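Local coordinates for protein lysozyme C (Equus asinus, PDB 5XUW) that hydrolyses the beta-1,4 linkages of bacterial cell-wall peptidoglycan, so lysing bacteria, and binds one calcium ion per molecule, at residues Cys6-Lys11 with Asp86-Asp91; Gln15-Phe20 with Asp90-Ala95; Asn27-Ala32 with Glu122-Cys127; Ala32-Asn37 with Lys113-Lys118; Arg97-Pro102 with Ser106-Trp111. All coordinates share one frame; numbering follows the deposited sequence.

Interaction 1 (Cys6-Lys11 with Asp86-Asp91). With CA (calcium ion), chain C.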
# COMPACT_ATOMS: atom_id res chain seq x y z
N CYS A 6 12.30 8.41 -1.24
CA CYS A 6 11.92 9.80 -1.49
C CYS A 6 11.09 10.01 -2.75
O CYS A 6 10.20 10.87 -2.78
CB CYS A 6 13.15 10.70 -1.49
SG CYS A 6 13.88 10.84 0.16
N GLU A 7 11.38 9.23 -3.80
CA GLU A 7 10.54 9.22 -4.98
C GLU A 7 9.09 8.89 -4.62
O GLU A 7 8.16 9.57 -5.06
CB GLU A 7 11.05 8.19 -5.98
CG GLU A 7 10.32 8.21 -7.31
CD GLU A 7 10.78 7.10 -8.23
OE1 GLU A 7 11.59 6.25 -7.79
OE2 GLU A 7 10.32 7.10 -9.38
N LEU A 8 8.92 7.83 -3.82
CA LEU A 8 7.57 7.43 -3.41
C LEU A 8 6.91 8.51 -2.57
O LEU A 8 5.75 8.85 -2.80
CB LEU A 8 7.58 6.09 -2.68
CG LEU A 8 6.18 5.56 -2.31
CD1 LEU A 8 5.29 5.39 -3.54
CD2 LEU A 8 6.28 4.24 -1.54
N ALA A 9 7.65 9.08 -1.63
CA ALA A 9 7.12 10.15 -0.76
C ALA A 9 6.54 11.32 -1.58
O ALA A 9 5.43 11.78 -1.34
CB ALA A 9 8.20 10.65 0.17
N HIS A 10 7.29 11.75 -2.59
CA HIS A 10 6.83 12.85 -3.44
C HIS A 10 5.64 12.51 -4.34
O HIS A 10 4.74 13.33 -4.51
CB HIS A 10 8.01 13.44 -4.21
CG HIS A 10 8.84 14.33 -3.36
ND1 HIS A 10 8.52 15.65 -3.15
CD2 HIS A 10 9.91 14.07 -2.56
CE1 HIS A 10 9.39 16.18 -2.31
NE2 HIS A 10 10.25 15.25 -1.94
N LYS A 11 5.63 11.29 -4.88
CA LYS A 11 4.48 10.79 -5.63
C LYS A 11 3.22 10.76 -4.75
O LYS A 11 2.18 11.31 -5.12
CB LYS A 11 4.80 9.39 -6.15
CG LYS A 11 3.67 8.68 -6.89
CD LYS A 11 3.11 9.49 -8.05
CE LYS A 11 2.07 8.67 -8.81
NZ LYS A 11 1.44 9.44 -9.92
N ASP A 86 3.75 -0.16 -13.59
CA ASP A 86 4.64 0.87 -13.03
C ASP A 86 3.87 2.01 -12.38
O ASP A 86 4.38 2.63 -11.45
CB ASP A 86 5.58 1.45 -14.09
CG ASP A 86 6.69 0.50 -14.48
OD1 ASP A 86 6.73 -0.65 -13.99
OD2 ASP A 86 7.56 0.92 -15.27
N ASN A 87 2.67 2.31 -12.89
CA ASN A 87 1.93 3.47 -12.42
C ASN A 87 1.07 3.07 -11.23
O ASN A 87 0.38 2.07 -11.29
CB ASN A 87 1.06 4.04 -13.53
CG ASN A 87 0.53 5.41 -13.17
OD1 ASN A 87 1.22 6.43 -13.33
ND2 ASN A 87 -0.68 5.46 -12.68
N ILE A 88 1.11 3.86 -10.15
CA ILE A 88 0.45 3.47 -8.89
C ILE A 88 -0.77 4.31 -8.54
O ILE A 88 -1.28 4.22 -7.43
CB ILE A 88 1.44 3.45 -7.70
CG1 ILE A 88 2.01 4.84 -7.39
CG2 ILE A 88 2.56 2.46 -7.96
CD1 ILE A 88 2.65 4.95 -6.02
N ASP A 89 -1.26 5.12 -9.47
CA ASP A 89 -2.46 5.92 -9.21
C ASP A 89 -3.65 5.07 -8.80
O ASP A 89 -4.35 5.43 -7.84
CB ASP A 89 -2.82 6.79 -10.41
CG ASP A 89 -1.84 7.93 -10.64
OD1 ASP A 89 -0.94 8.14 -9.79
OD2 ASP A 89 -1.94 8.61 -11.68
N ASP A 90 -3.88 3.95 -9.50
CA ASP A 90 -5.00 3.08 -9.14
C ASP A 90 -4.72 2.30 -7.85
O ASP A 90 -5.64 2.07 -7.05
CB ASP A 90 -5.46 2.17 -10.31
CG ASP A 90 -4.33 1.39 -10.96
OD1 ASP A 90 -3.22 1.31 -10.39
OD2 ASP A 90 -4.56 0.86 -12.08
N ASP A 91 -3.45 1.96 -7.62
CA ASP A 91 -3.04 1.38 -6.31
C ASP A 91 -3.34 2.35 -5.17
O ASP A 91 -3.86 1.95 -4.11
CB ASP A 91 -1.54 1.06 -6.26
CG ASP A 91 -1.09 0.12 -7.36
OD1 ASP A 91 -1.18 0.51 -8.54
OD2 ASP A 91 -0.62 -0.99 -7.05
CA CA C . -1.11 0.24 -10.98
O HOH W 1 -1.98 1.19 -12.96
O HOH W 2 0.87 -0.74 -10.01
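The flat carboxylate of Asp89 binds the Lys11 ammonium through OD1: NZ lies 2.7 Å from OD1 on the syn lone pair, the side of OD2, and the pair is a salt bridge as well as a hydrogen bond. The other flat group nearby, the His10 ring, has Cys6 O in its plane at one edge, which is contact within helix 5-14. Lys11 reaches Asp89 by one bend in an otherwise extended chain (chi2 55°), and the two side chains cross at about a right angle. Next to the charged pair is an apolar patch. Ile88 CD1 touches Leu8 CD1 at 3.6 Å and Lys11 CG at 4.0 Å, with the lysine methylenes running antiparallel to the isoleucine. Ile88 stands at the N-cap position of helix 89-100. On either side of it in sequence, Asn87 O (2.4 Å from the calcium) and the carboxylate atoms Asp90 OD1 (2.4 Å) and Asp91 OD1 (2.5 Å) bind the ion together with two waters, Lys82 O and Asp85 OD1. Seven oxygens thus surround the metal, in the loop-to-helix calcium site characteristic of calcium-binding lysozymes and alpha-lactalbumins.

Interaction 2 (Gln15-Phe20 with Asp90-Ala95); sequences QEMDGF and DDISCA. With CA (calcium ion), chain C.
Ile92 is the residue of helix 89-100 that meets Gln15 and Met17, one step after the two calcium ligands. Asp90 opens the segment: besides its metal-binding carboxylate, its carbonyl oxygen accepts both Cys94 N and Ser93 OG from the same face of its plane, the serine hydroxyl at 2.7 Å and tilted 31° from that plane. Asp91 follows with its carboxylate on the ion. Ile92 then divides its two branches. CD1 lies 3.7 Å from Gln15 CG, the two side chains crossing at about a right angle, whereas CG2 sits 3.8 Å from Met17 SD. The bend at chi2 (-67°) turns the sulfur to Ile92 CG2, with Met17 CG close behind. Ser93 points away from the loop, and Cys94 is tied by a disulfide to Cys76. Ala95 ends the run against Trp28, which Met17 also touches. Helix 5-14 stops just before this loop in a Schellman motif, with Glu16 at positive phi and Met17 N hydrogen-bonded to Leu12 O; a type II turn from Met17 to Phe20 follows, with Gly19 at phi 80°. The arrangement is helix-end packing in the alpha domain of a C-type lysozyme, immediately beside its calcium site.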
# COMPACT_ATOMS: atom_id res chain seq x y z
N GLN A 15 -0.40 12.94 -4.85
CA GLN A 15 -1.72 12.31 -4.85
C GLN A 15 -2.47 12.49 -3.51
O GLN A 15 -3.32 11.67 -3.17
CB GLN A 15 -1.60 10.81 -5.18
CG GLN A 15 -0.94 10.50 -6.51
CD GLN A 15 -1.77 10.93 -7.70
OE1 GLN A 15 -2.95 10.59 -7.80
NE2 GLN A 15 -1.16 11.67 -8.60
N GLU A 16 -2.14 13.54 -2.76
CA GLU A 16 -2.89 13.96 -1.57
C GLU A 16 -2.92 12.93 -0.43
O GLU A 16 -3.89 12.87 0.33
CB GLU A 16 -4.30 14.43 -1.95
CG GLU A 16 -4.29 15.64 -2.87
CD GLU A 16 -5.67 16.19 -3.18
OE1 GLU A 16 -5.73 17.32 -3.72
OE2 GLU A 16 -6.69 15.52 -2.89
N MET A 17 -1.85 12.15 -0.29
CA MET A 17 -1.81 11.11 0.75
C MET A 17 -1.39 11.60 2.12
O MET A 17 -1.63 10.90 3.11
CB MET A 17 -0.92 9.94 0.34
CG MET A 17 -1.49 9.14 -0.82
SD MET A 17 -3.00 8.28 -0.33
CE MET A 17 -2.36 6.70 0.20
N ASP A 18 -0.75 12.76 2.21
CA ASP A 18 -0.31 13.26 3.51
C ASP A 18 -1.51 13.57 4.40
O ASP A 18 -2.32 14.45 4.08
CB ASP A 18 0.58 14.50 3.39
CG ASP A 18 1.17 14.91 4.72
OD1 ASP A 18 1.45 14.03 5.57
OD2 ASP A 18 1.35 16.12 4.94
N GLY A 19 -1.63 12.84 5.50
CA GLY A 19 -2.77 12.98 6.40
C GLY A 19 -4.02 12.26 5.94
O GLY A 19 -5.05 12.33 6.61
N PHE A 20 -3.95 11.54 4.81
CA PHE A 20 -5.12 10.83 4.34
C PHE A 20 -5.48 9.71 5.31
O PHE A 20 -4.63 8.90 5.68
CB PHE A 20 -4.95 10.25 2.93
CG PHE A 20 -6.24 9.78 2.35
CD1 PHE A 20 -7.03 10.63 1.58
CD2 PHE A 20 -6.73 8.51 2.66
CE1 PHE A 20 -8.25 10.20 1.07
CE2 PHE A 20 -7.94 8.08 2.16
CZ PHE A 20 -8.71 8.93 1.38
N ASP A 90 -3.88 3.95 -9.50
CA ASP A 90 -5.00 3.08 -9.14
C ASP A 90 -4.72 2.30 -7.85
O ASP A 90 -5.64 2.07 -7.05
CB ASP A 90 -5.46 2.17 -10.31
CG ASP A 90 -4.33 1.39 -10.96
OD1 ASP A 90 -3.22 1.31 -10.39
OD2 ASP A 90 -4.56 0.86 -12.08
N ASP A 91 -3.45 1.96 -7.62
CA ASP A 91 -3.04 1.38 -6.31
C ASP A 91 -3.34 2.35 -5.17
O ASP A 91 -3.86 1.95 -4.11
CB ASP A 91 -1.54 1.06 -6.26
CG ASP A 91 -1.09 0.12 -7.36
OD1 ASP A 91 -1.18 0.51 -8.54
OD2 ASP A 91 -0.62 -0.99 -7.05
N ILE A 92 -3.04 3.63 -5.40
CA ILE A 92 -3.27 4.67 -4.39
C ILE A 92 -4.77 4.86 -4.13
O ILE A 92 -5.21 4.94 -2.99
CB ILE A 92 -2.65 6.02 -4.82
CG1 ILE A 92 -1.12 5.94 -4.71
CG2 ILE A 92 -3.19 7.18 -3.99
CD1 ILE A 92 -0.39 7.03 -5.46
N SER A 93 -5.55 4.96 -5.20
CA SER A 93 -7.00 5.08 -5.03
C SER A 93 -7.57 3.91 -4.24
O SER A 93 -8.44 4.11 -3.40
CB SER A 93 -7.70 5.22 -6.38
OG SER A 93 -7.34 4.17 -7.23
N CYS A 94 -7.06 2.70 -4.48
CA CYS A 94 -7.50 1.52 -3.74
C CYS A 94 -7.06 1.56 -2.27
O CYS A 94 -7.85 1.25 -1.37
CB CYS A 94 -7.03 0.24 -4.42
SG CYS A 94 -7.62 -1.29 -3.65
N ALA A 95 -5.81 1.94 -2.02
CA ALA A 95 -5.32 2.06 -0.64
C ALA A 95 -6.12 3.10 0.17
O ALA A 95 -6.39 2.90 1.37
CB ALA A 95 -3.84 2.39 -0.63
CA CA C . -1.11 0.24 -10.98
O HOH W 1 -1.98 1.19 -12.96
O HOH W 2 0.87 -0.74 -10.01

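Interaction 3 (Asn27-Ala32 with Glu122-Cys127); sequences NWVCMA and EYLASC
A type I turn from Glu122 to Ala125 brings the C-terminal loop alongside helix 25-36, with the alpha carbons of Tyr123 and Cys30 8.2 Å apart and those of Leu124 and Val29 8.6 Å apart. Tyr123 carries most of the contact. Its CG stands anti to the backbone nitrogen (chi1 179°), which sends the ring out to the helix, where one ortho-to-hydroxyl carbon and the hydroxyl do the touching: CE2 lies 3.8 Å from Val29 CG1, and OH is 3.4 Å from Cys30 CA. The valine methyl approaches the ring obliquely, neither stacked on it nor in its plane. Cys30 contributes through both side-chain atoms. CB is 3.9 Å from Tyr123 CE2, and SG sits above the ring face, 22° off the normal and 4.8 Å from the centroid, a loose sulfur-aromatic contact. That sulfur belongs to the disulfide with Cys115, and the tyrosine is further engaged by Lys5 through a cation-pi contact. Leu124 adds a looser touch, CD2 to Val29 CG1 at 4.1 Å. No hydrogen bond crosses between the segments; they meet by van der Waals packing, and the Tyr123 hydroxyl is instead hydrogen-bonded to Glu33, one turn further along the same helix. Cys127 closes the loop with its disulfide to Cys6. Around the contact, helix 5-14 supplies Lys5 beside Val29 and Leu8 beside Ala32, while Trp28, further round helix 25-36, packs on Ala95 and Val99 of helix 89-100. The C-terminal loop therefore packs along helix 25-36 and is tied by disulfide to helix 5-14.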
# COMPACT_ATOMS: atom_id res chain seq x y z
N ASN A 27 4.09 7.53 7.39
CA ASN A 27 3.38 6.27 7.63
C ASN A 27 3.01 5.52 6.35
O ASN A 27 3.18 4.31 6.26
CB ASN A 27 2.16 6.49 8.52
CG ASN A 27 2.50 6.34 9.98
OD1 ASN A 27 2.80 5.24 10.43
ND2 ASN A 27 2.49 7.44 10.72
N TRP A 28 2.50 6.25 5.36
CA TRP A 28 2.17 5.67 4.06
C TRP A 28 3.40 5.08 3.34
O TRP A 28 3.34 3.98 2.78
CB TRP A 28 1.53 6.73 3.17
CG TRP A 28 0.11 7.01 3.54
CD1 TRP A 28 -0.39 8.13 4.14
CD2 TRP A 28 -0.99 6.14 3.33
NE1 TRP A 28 -1.76 8.00 4.31
CE2 TRP A 28 -2.14 6.78 3.82
CE3 TRP A 28 -1.11 4.87 2.76
CZ2 TRP A 28 -3.41 6.19 3.75
CZ3 TRP A 28 -2.36 4.28 2.70
CH2 TRP A 28 -3.49 4.95 3.18
N VAL A 29 4.50 5.84 3.34
CA VAL A 29 5.74 5.38 2.72
C VAL A 29 6.29 4.17 3.48
O VAL A 29 6.75 3.20 2.88
CB VAL A 29 6.78 6.52 2.60
CG1 VAL A 29 8.09 6.00 2.02
CG2 VAL A 29 6.25 7.63 1.70
N CYS A 30 6.23 4.24 4.81
CA CYS A 30 6.68 3.13 5.65
C CYS A 30 5.91 1.84 5.35
O CYS A 30 6.51 0.77 5.20
CB CYS A 30 6.58 3.49 7.14
SG CYS A 30 7.48 2.38 8.24
N MET A 31 4.59 1.94 5.22
CA MET A 31 3.79 0.76 4.90
C MET A 31 4.29 0.16 3.58
O MET A 31 4.49 -1.05 3.50
CB MET A 31 2.30 1.11 4.84
CG MET A 31 1.37 -0.01 4.39
SD MET A 31 1.09 -0.08 2.61
CE MET A 31 0.05 1.37 2.39
N ALA A 32 4.56 0.99 2.58
CA ALA A 32 5.04 0.48 1.31
C ALA A 32 6.41 -0.20 1.44
O ALA A 32 6.64 -1.26 0.84
CB ALA A 32 5.09 1.57 0.26
N GLU A 122 12.22 11.33 11.48
CA GLU A 122 13.38 11.46 10.58
C GLU A 122 13.30 10.54 9.36
O GLU A 122 14.21 10.54 8.52
CB GLU A 122 14.67 11.17 11.34
CG GLU A 122 14.87 11.98 12.61
CD GLU A 122 16.14 11.62 13.37
OE1 GLU A 122 16.82 10.63 13.00
OE2 GLU A 122 16.46 12.32 14.35
N TYR A 123 12.23 9.76 9.23
CA TYR A 123 12.11 8.72 8.20
C TYR A 123 12.17 9.31 6.78
O TYR A 123 12.79 8.73 5.89
CB TYR A 123 10.84 7.89 8.43
CG TYR A 123 10.59 6.78 7.42
CD1 TYR A 123 11.39 5.63 7.38
CD2 TYR A 123 9.54 6.87 6.51
CE1 TYR A 123 11.17 4.62 6.45
CE2 TYR A 123 9.30 5.86 5.58
CZ TYR A 123 10.11 4.74 5.55
OH TYR A 123 9.86 3.75 4.61
N LEU A 124 11.55 10.47 6.59
CA LEU A 124 11.59 11.17 5.30
C LEU A 124 12.51 12.40 5.33
O LEU A 124 12.36 13.31 4.50
CB LEU A 124 10.18 11.57 4.86
CG LEU A 124 9.17 10.43 4.70
CD1 LEU A 124 7.84 10.98 4.23
CD2 LEU A 124 9.70 9.34 3.77
N ALA A 125 13.49 12.40 6.22
CA ALA A 125 14.37 13.57 6.40
C ALA A 125 15.15 13.88 5.13
O ALA A 125 15.33 15.04 4.78
CB ALA A 125 15.30 13.37 7.59
N SER A 126 15.58 12.85 4.41
CA SER A 126 16.29 13.04 3.15
C SER A 126 15.41 13.56 2.00
O SER A 126 15.94 14.03 0.99
CB SER A 126 17.01 11.75 2.75
OG SER A 126 16.10 10.67 2.59
N CYS A 127 14.09 13.50 2.14
CA CYS A 127 13.16 13.94 1.10
C CYS A 127 12.72 15.41 1.21
O CYS A 127 11.99 15.88 0.36
CB CYS A 127 11.92 13.04 1.10
SG CYS A 127 12.27 11.29 1.37

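Interaction 4 (Ala32-Asn37 with Lys113-Lys118); sequences AEYESN and KHCKDK
Tyr34 and His114, which bury the most surface here, lie with their ring planes at 17° but slid apart until they barely overlap, centroids 4.6 Å apart. What sits over the tyrosine is mainly the histidine's methylene: His114 CB is 3.6 Å from the Tyr34 ring centroid and 18° off its normal, a CH-pi contact. In return Tyr34 CD1 comes over one face of the imidazole, 3.4 Å from His114 CG. The opposite face of each ring carries the preceding residue, Glu33 CG on the tyrosine and Lys113 CG on the histidine, both offset toward the rim. The imidazole is also fixed in rotation by a hydrogen bond from its ND1 position to Ala110 O, one turn back in helix 109-114. Cys115 is the third partner. Its sulfur, placed beside the backbone nitrogen by chi1 of -52°, lies 3.6 Å from Tyr34 CD2 and approaches the ring obliquely. Since that sulfur is bonded to Cys30, one turn before Tyr34 in helix 25-36, the disulfide and the ring pair join the same two elements. A type II turn from Cys115 to Lys118 then leads the chain onward. The contact thus couples the C-terminal end of helix 109-114 to the last turns of helix 25-36; Tyr34 also touches Ala110, while Glu35, the next residue, points its CB away from this contact and hydrogen-bonds Ala110 N.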
# COMPACT_ATOMS: atom_id res chain seq x y z
N ALA A 32 4.56 0.99 2.58
CA ALA A 32 5.04 0.48 1.31
C ALA A 32 6.41 -0.20 1.44
O ALA A 32 6.64 -1.26 0.84
CB ALA A 32 5.09 1.57 0.26
N GLU A 33 7.32 0.38 2.23
CA GLU A 33 8.65 -0.21 2.39
C GLU A 33 8.55 -1.62 2.95
O GLU A 33 9.19 -2.54 2.45
CB GLU A 33 9.57 0.62 3.30
CG GLU A 33 11.00 0.09 3.26
CD GLU A 33 12.04 0.94 3.99
OE1 GLU A 33 11.74 2.04 4.48
OE2 GLU A 33 13.19 0.46 4.07
N TYR A 34 7.76 -1.79 4.00
CA TYR A 34 7.72 -3.08 4.68
C TYR A 34 6.76 -4.09 4.04
O TYR A 34 6.96 -5.29 4.20
CB TYR A 34 7.51 -2.87 6.19
CG TYR A 34 8.74 -2.21 6.77
CD1 TYR A 34 9.87 -2.96 7.12
CD2 TYR A 34 8.83 -0.82 6.90
CE1 TYR A 34 11.02 -2.37 7.61
CE2 TYR A 34 9.98 -0.22 7.37
CZ TYR A 34 11.07 -1.01 7.74
OH TYR A 34 12.22 -0.41 8.20
N GLU A 35 5.76 -3.62 3.28
CA GLU A 35 4.87 -4.53 2.56
C GLU A 35 5.51 -5.10 1.29
O GLU A 35 5.40 -6.29 1.04
CB GLU A 35 3.55 -3.82 2.20
CG GLU A 35 2.61 -3.62 3.40
CD GLU A 35 2.04 -4.91 3.96
OE1 GLU A 35 2.07 -5.95 3.27
OE2 GLU A 35 1.56 -4.88 5.11
N SER A 36 6.19 -4.25 0.52
CA SER A 36 6.68 -4.61 -0.81
C SER A 36 8.15 -4.30 -1.11
O SER A 36 8.60 -4.54 -2.24
CB SER A 36 5.82 -3.87 -1.84
OG SER A 36 6.07 -2.47 -1.78
N ASN A 37 8.89 -3.72 -0.15
CA ASN A 37 10.23 -3.17 -0.40
C ASN A 37 10.25 -2.18 -1.58
O ASN A 37 11.20 -2.16 -2.37
CB ASN A 37 11.26 -4.31 -0.59
CG ASN A 37 12.71 -3.85 -0.39
OD1 ASN A 37 13.65 -4.48 -0.91
ND2 ASN A 37 12.90 -2.76 0.33
N LYS A 113 3.67 -4.41 12.08
CA LYS A 113 4.87 -5.02 12.65
C LYS A 113 6.06 -4.07 12.73
O LYS A 113 6.80 -4.10 13.71
CB LYS A 113 5.26 -6.27 11.85
CG LYS A 113 6.49 -7.01 12.38
CD LYS A 113 6.69 -8.34 11.68
CE LYS A 113 7.79 -9.15 12.35
NZ LYS A 113 8.14 -10.37 11.57
N HIS A 114 6.23 -3.23 11.72
CA HIS A 114 7.45 -2.42 11.55
C HIS A 114 7.30 -0.91 11.73
O HIS A 114 8.28 -0.26 12.06
CB HIS A 114 8.06 -2.71 10.18
CG HIS A 114 8.51 -4.13 10.02
ND1 HIS A 114 7.82 -5.05 9.25
CD2 HIS A 114 9.57 -4.79 10.54
CE1 HIS A 114 8.44 -6.21 9.31
NE2 HIS A 114 9.51 -6.08 10.07
N CYS A 115 6.11 -0.36 11.50
CA CYS A 115 5.90 1.09 11.45
C CYS A 115 5.01 1.63 12.56
O CYS A 115 5.25 2.73 13.07
CB CYS A 115 5.27 1.49 10.12
SG CYS A 115 6.13 0.89 8.64
N LYS A 116 3.95 0.90 12.90
CA LYS A 116 2.97 1.37 13.88
C LYS A 116 3.64 1.67 15.22
O LYS A 116 4.47 0.91 15.68
CB LYS A 116 1.86 0.34 14.08
CG LYS A 116 0.72 0.83 14.95
CD LYS A 116 -0.34 -0.25 15.12
CE LYS A 116 -1.40 0.16 16.13
NZ LYS A 116 -1.57 -0.91 17.16
N ASP A 117 3.29 2.82 15.80
CA ASP A 117 3.82 3.28 17.10
C ASP A 117 5.33 3.56 17.12
O ASP A 117 5.93 3.66 18.20
CB ASP A 117 3.44 2.30 18.23
CG ASP A 117 1.95 2.11 18.36
OD1 ASP A 117 1.20 3.09 18.25
OD2 ASP A 117 1.53 0.96 18.59
N LYS A 118 5.93 3.72 15.94
CA LYS A 118 7.34 4.03 15.83
C LYS A 118 7.52 5.52 15.54
O LYS A 118 6.63 6.17 14.97
CB LYS A 118 7.99 3.18 14.74
CG LYS A 118 7.86 1.67 14.95
CD LYS A 118 8.98 1.11 15.82
CE LYS A 118 8.67 -0.29 16.32
NZ LYS A 118 8.59 -1.33 15.25

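Interaction 5 (Arg97-Pro102 with Ser106-Trp111); sequences RVVRDP and SAWKAW
Beside the active-site cleft, Trp108 stands between Glu35, a predicted catalytic residue whose side chain comes within about 3 Å of its own, nearest atoms, and the C-terminal end of helix 89-100, where Val98 and Val99 receive its six-membered ring. Val98 CG1 lies over one face, 4.0 Å from the centroid of that ring and 27° off the normal, a CH-pi contact whose closest atom pair is CG1 to Trp108 CH2 at 3.6 Å. Val99 comes from another direction: its CG1 sits at the ring edge, near the plane, 3.7 Å from Trp108 CZ3. One side chain of helix 89-100 thus lies over the indole and the next borders it. Ala107 joins on the face that Val98 uses, its CB 3.8 Å from Val98 CG1. In the lysozyme fold this is the corner between two helices: helix 89-100 ends, a short link follows, the 3-10 segment 106-107 intervenes, and Trp108 occupies the N-cap position of helix 109-114. The indole nitrogen NE1 is satisfied by Phe57 O, which fixes the rotation of the ring, and Met31 and Leu59 pack on it as well. Within 97-102, Arg97 NH1 makes a salt bridge to Asp101 OD1 at 2.9 Å, a bent and weak hydrogen bond at 120°, and the guanidinium has OD2 of the same aspartate in its plane.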
# COMPACT_ATOMS: atom_id res chain seq x y z
N ARG A 97 -9.32 3.65 -0.28
CA ARG A 97 -10.52 2.88 0.09
C ARG A 97 -10.19 1.95 1.28
O ARG A 97 -10.95 1.91 2.26
CB ARG A 97 -11.10 2.12 -1.14
CG ARG A 97 -12.15 1.02 -0.89
CD ARG A 97 -13.53 1.53 -0.48
NE ARG A 97 -14.47 0.45 -0.11
CZ ARG A 97 -14.40 -0.30 0.99
NH1 ARG A 97 -13.43 -0.13 1.88
NH2 ARG A 97 -15.30 -1.27 1.22
N VAL A 98 -9.05 1.26 1.23
CA VAL A 98 -8.70 0.32 2.30
C VAL A 98 -8.60 1.02 3.66
O VAL A 98 -9.19 0.51 4.63
CB VAL A 98 -7.39 -0.45 2.00
CG1 VAL A 98 -7.01 -1.35 3.18
CG2 VAL A 98 -7.52 -1.27 0.72
N VAL A 99 -7.89 2.15 3.74
CA VAL A 99 -7.69 2.81 5.07
C VAL A 99 -8.95 3.33 5.72
O VAL A 99 -8.95 3.53 6.93
CB VAL A 99 -6.79 4.08 5.13
CG1 VAL A 99 -5.38 3.77 5.55
CG2 VAL A 99 -6.97 5.04 3.97
N ARG A 100 -9.97 3.65 4.93
CA ARG A 100 -11.21 4.18 5.48
C ARG A 100 -12.02 3.10 6.21
O ARG A 100 -12.92 3.43 6.97
CB ARG A 100 -12.04 4.89 4.40
CG ARG A 100 -11.35 6.15 3.89
CD ARG A 100 -12.27 6.98 3.01
NE ARG A 100 -13.14 7.87 3.78
CZ ARG A 100 -14.17 8.56 3.29
NH1 ARG A 100 -14.50 8.48 2.00
NH2 ARG A 100 -14.90 9.33 4.10
N ASP A 101 -11.66 1.83 6.02
CA ASP A 101 -12.30 0.72 6.74
C ASP A 101 -11.87 0.58 8.20
O ASP A 101 -10.96 1.28 8.64
CB ASP A 101 -12.15 -0.58 5.94
CG ASP A 101 -13.31 -0.81 5.00
OD1 ASP A 101 -14.08 0.13 4.74
OD2 ASP A 101 -13.47 -1.93 4.50
N PRO A 102 -12.57 -0.28 8.98
CA PRO A 102 -12.45 -0.17 10.44
C PRO A 102 -11.05 -0.32 11.05
O PRO A 102 -10.80 0.27 12.10
CB PRO A 102 -13.36 -1.28 10.96
CG PRO A 102 -14.38 -1.45 9.90
CD PRO A 102 -13.66 -1.21 8.61
N SER A 106 -3.91 -0.55 10.08
CA SER A 106 -3.65 -1.89 10.62
C SER A 106 -4.14 -3.03 9.71
O SER A 106 -3.87 -4.18 10.00
CB SER A 106 -4.23 -2.04 12.03
OG SER A 106 -3.53 -1.20 12.92
N ALA A 107 -4.87 -2.71 8.64
CA ALA A 107 -5.10 -3.65 7.54
C ALA A 107 -3.80 -4.25 6.99
O ALA A 107 -3.78 -5.41 6.54
CB ALA A 107 -5.88 -2.99 6.42
N TRP A 108 -2.72 -3.46 7.02
CA TRP A 108 -1.44 -3.88 6.48
C TRP A 108 -0.58 -4.44 7.61
O TRP A 108 -0.10 -3.71 8.47
CB TRP A 108 -0.76 -2.70 5.78
CG TRP A 108 -1.38 -2.33 4.45
CD1 TRP A 108 -1.18 -2.96 3.26
CD2 TRP A 108 -2.27 -1.23 4.18
NE1 TRP A 108 -1.89 -2.33 2.26
CE2 TRP A 108 -2.57 -1.27 2.80
CE3 TRP A 108 -2.85 -0.24 4.97
CZ2 TRP A 108 -3.42 -0.33 2.20
CZ3 TRP A 108 -3.67 0.69 4.39
CH2 TRP A 108 -3.96 0.64 3.00
N LYS A 109 -0.41 -5.76 7.61
CA LYS A 109 0.30 -6.43 8.71
C LYS A 109 1.77 -6.01 8.83
O LYS A 109 2.30 -5.93 9.93
CB LYS A 109 0.19 -7.94 8.56
CG LYS A 109 -1.24 -8.46 8.66
CD LYS A 109 -1.28 -9.90 9.13
CE LYS A 109 -2.63 -10.56 8.86
NZ LYS A 109 -2.62 -12.00 9.24
N ALA A 110 2.43 -5.73 7.70
CA ALA A 110 3.83 -5.29 7.75
C ALA A 110 3.95 -3.87 8.34
O ALA A 110 4.92 -3.58 9.04
CB ALA A 110 4.48 -5.39 6.38
N TRP A 111 2.97 -3.02 8.08
CA TRP A 111 2.90 -1.71 8.73
C TRP A 111 2.74 -1.88 10.24
O TRP A 111 3.44 -1.23 11.04
CB TRP A 111 1.77 -0.85 8.15
CG TRP A 111 1.65 0.48 8.84
CD1 TRP A 111 2.37 1.61 8.59
CD2 TRP A 111 0.78 0.78 9.91
NE1 TRP A 111 2.00 2.62 9.46
CE2 TRP A 111 1.02 2.13 10.28
CE3 TRP A 111 -0.19 0.05 10.61
CZ2 TRP A 111 0.32 2.76 11.31
CZ3 TRP A 111 -0.88 0.68 11.63
CH2 TRP A 111 -0.63 2.02 11.96

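Helix 89-100 carries interactions 1, 2 and 5 in that order, from the calcium site at its start to Val98 and Val99 near its end, which meet Trp108; interactions 1 and 2 lie 9 Å apart between centres, 1 and 5 about 18 Å, on opposite sides of the chain's centre. Helix 25-36 serves interactions 3 and 4, 10 Å apart between centres and connected by the Cys30-Cys115 disulfide. Along the chain, interaction 5 falls within the span of interaction 4, and 4 within that of 3, while 1 and 2 cross 3 and 4 and close before 5 opens. The five contacts therefore join the alpha-domain helices, with the calcium site at one end and the cleft-side Trp108 at the other.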